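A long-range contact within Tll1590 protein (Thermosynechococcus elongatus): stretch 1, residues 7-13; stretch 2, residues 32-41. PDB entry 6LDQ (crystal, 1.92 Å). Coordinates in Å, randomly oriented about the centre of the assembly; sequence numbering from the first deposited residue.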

# COMPACT_ATOMS: atom_id res chain seq x y z
N PRO A 7 9.50 -5.43 -9.90
CA PRO A 7 9.64 -4.41 -8.91
C PRO A 7 8.26 -4.09 -8.35
O PRO A 7 7.46 -3.73 -9.11
CB PRO A 7 10.33 -3.28 -9.69
CG PRO A 7 9.84 -3.46 -11.08
CD PRO A 7 9.47 -4.92 -11.24
N ILE A 8 8.04 -4.38 -7.07
CA ILE A 8 6.73 -4.04 -6.46
C ILE A 8 6.95 -2.94 -5.43
O ILE A 8 7.97 -2.90 -4.86
CB ILE A 8 6.03 -5.25 -5.84
CG1 ILE A 8 6.73 -5.75 -4.59
CG2 ILE A 8 5.72 -6.35 -6.83
CD1 ILE A 8 5.98 -6.83 -3.93
N ALA A 9 5.96 -2.08 -5.28
CA ALA A 9 6.00 -0.99 -4.33
C ALA A 9 4.90 -1.21 -3.31
O ALA A 9 3.75 -1.46 -3.68
CB ALA A 9 5.83 0.37 -5.03
N LEU A 10 5.28 -1.14 -2.04
CA LEU A 10 4.32 -1.03 -0.95
C LEU A 10 4.34 0.42 -0.49
O LEU A 10 5.40 1.06 -0.43
CB LEU A 10 4.66 -1.97 0.22
CG LEU A 10 4.26 -3.46 0.17
CD1 LEU A 10 4.56 -4.14 -1.15
CD2 LEU A 10 4.87 -4.22 1.34
N ILE A 11 3.16 0.97 -0.19
CA ILE A 11 3.06 2.36 0.21
C ILE A 11 2.31 2.45 1.53
O ILE A 11 1.20 1.91 1.65
CB ILE A 11 2.33 3.21 -0.85
CG1 ILE A 11 3.17 3.32 -2.12
CG2 ILE A 11 2.06 4.62 -0.32
CD1 ILE A 11 2.40 3.86 -3.28
N SER A 12 2.93 3.12 2.51
CA SER A 12 2.39 3.43 3.83
C SER A 12 2.82 4.87 4.16
O SER A 12 3.79 5.10 4.89
CB SER A 12 2.86 2.44 4.88
OG SER A 12 2.27 2.71 6.14
N VAL A 13 2.08 5.84 3.62
CA VAL A 13 2.32 7.26 3.91
C VAL A 13 2.67 7.44 5.38
O VAL A 13 3.74 7.97 5.71
CB VAL A 13 1.10 8.12 3.54
CG1 VAL A 13 1.43 9.62 3.77
CG2 VAL A 13 0.66 7.85 2.10
N TYR A 32 3.06 -2.46 9.71
CA TYR A 32 2.46 -3.45 8.81
C TYR A 32 3.28 -3.61 7.54
O TYR A 32 3.57 -4.73 7.11
CB TYR A 32 1.03 -3.04 8.46
CG TYR A 32 0.33 -4.00 7.52
CD1 TYR A 32 -0.35 -5.11 8.00
CD2 TYR A 32 0.36 -3.81 6.14
CE1 TYR A 32 -1.00 -6.00 7.14
CE2 TYR A 32 -0.26 -4.69 5.27
CZ TYR A 32 -0.95 -5.78 5.78
OH TYR A 32 -1.57 -6.66 4.91
N VAL A 33 3.68 -2.49 6.94
CA VAL A 33 4.33 -2.53 5.64
C VAL A 33 5.79 -2.95 5.78
O VAL A 33 6.28 -3.81 5.04
CB VAL A 33 4.19 -1.17 4.94
CG1 VAL A 33 5.26 -0.98 3.91
CG2 VAL A 33 2.81 -1.08 4.30
N ARG A 34 6.50 -2.37 6.76
CA ARG A 34 7.90 -2.71 6.98
C ARG A 34 8.08 -4.22 7.14
O ARG A 34 8.97 -4.83 6.53
CB ARG A 34 8.45 -1.98 8.20
CG ARG A 34 9.96 -1.83 8.18
CD ARG A 34 10.62 -2.63 9.29
NE ARG A 34 12.05 -2.83 9.04
CZ ARG A 34 12.89 -3.34 9.94
NH1 ARG A 34 12.44 -3.69 11.14
NH2 ARG A 34 14.18 -3.49 9.64
N GLN A 35 7.24 -4.84 7.97
CA GLN A 35 7.42 -6.27 8.20
C GLN A 35 6.99 -7.08 6.99
O GLN A 35 7.66 -8.04 6.61
CB GLN A 35 6.67 -6.69 9.46
CG GLN A 35 7.28 -6.10 10.73
CD GLN A 35 6.90 -6.87 11.96
OE1 GLN A 35 7.52 -7.89 12.29
NE2 GLN A 35 5.86 -6.41 12.66
N LEU A 36 5.88 -6.69 6.36
CA LEU A 36 5.41 -7.40 5.17
C LEU A 36 6.48 -7.43 4.08
O LEU A 36 6.86 -8.51 3.60
CB LEU A 36 4.12 -6.77 4.66
CG LEU A 36 3.51 -7.38 3.39
CD1 LEU A 36 2.97 -8.81 3.66
CD2 LEU A 36 2.43 -6.49 2.83
N GLY A 37 7.00 -6.26 3.70
CA GLY A 37 7.93 -6.21 2.57
C GLY A 37 9.20 -7.02 2.79
O GLY A 37 9.73 -7.63 1.86
N GLU A 38 9.70 -7.04 4.03
CA GLU A 38 10.88 -7.84 4.35
C GLU A 38 10.59 -9.33 4.24
O GLU A 38 11.40 -10.10 3.70
CB GLU A 38 11.39 -7.49 5.75
CG GLU A 38 12.31 -6.26 5.78
CD GLU A 38 12.20 -5.48 7.07
OE1 GLU A 38 11.72 -6.06 8.07
OE2 GLU A 38 12.60 -4.29 7.09
N ALA A 39 9.44 -9.78 4.76
CA ALA A 39 9.09 -11.18 4.58
C ALA A 39 8.82 -11.49 3.11
O ALA A 39 9.24 -12.54 2.60
CB ALA A 39 7.88 -11.54 5.45
N LEU A 40 8.18 -10.56 2.40
CA LEU A 40 7.96 -10.76 0.97
C LEU A 40 9.28 -10.96 0.23
O LEU A 40 9.42 -11.88 -0.59
CB LEU A 40 7.20 -9.58 0.38
CG LEU A 40 5.69 -9.54 0.61
CD1 LEU A 40 5.15 -8.16 0.27
CD2 LEU A 40 5.02 -10.61 -0.23
N ALA A 41 10.27 -10.10 0.52
CA ALA A 41 11.56 -10.18 -0.16
C ALA A 41 12.30 -11.46 0.19
O ALA A 41 13.01 -12.02 -0.67
CB ALA A 41 12.41 -8.97 0.19

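A short strand packs against one face of a helix, the two running nearly antiparallel at 161° with their axes 8.9 Å apart at closest approach. No hydrogen bond crosses between them; the contact is van der Waals packing of mostly aliphatic groups, burying 271 Å² in total.

Along stretch 1 the CA-to-CB bonds of Ile 8, Leu 10 and Ser 12 point toward the helix, while that of Ile 11 points away. Leu 10 is the centre, with the largest covered area. Its chi1 of -82° (m) and chi2 of 46° (p) bring CD2 to 3.7 Å from CD2 of Leu 36 and 4.1 Å from CD1 of Leu 40. The rotamer of Leu 36 (t, p) makes CD2 its nearer methyl, with CD1 5.5 Å from Leu 10 CD2. The same Leu 10 methyl lies 3.8 Å from N of Gly 37, a nitrogen already hydrogen-bonded to O of Val 33, so the methyl rests on backbone whose polar need is met. Gly 37 presents bare backbone here, though the geometry does not demand glycine: an ideal CB would point toward the strand at about contact distance, 3.6 Å from Leu 10 CD2.

Val 33, with chi1 at 157° (t), spreads its two methyls over Leu 10 and Ser 12: CG1 lies 3.9 Å from Leu 10 CB, and CG2 lies 3.6 Å from Ser 12 CB. A branched side chain close to the helix backbone fits here, where the CA atoms of Ser 12 and Val 33 are 6.5 Å apart. The t rotamer of Ser 12 (-177°) leaves CB facing the valine methyl, while OG, 4.2 Å from Val 33 CG2, belongs to a partly exposed residue.

At the other end, Ile 8 (p, t) extends CD1 to 4.5 Å from Leu 40 CD1, a looser contact. Leu 40 (m, t) thus reaches both Ile 8 and Leu 10, its length helping to span the gap.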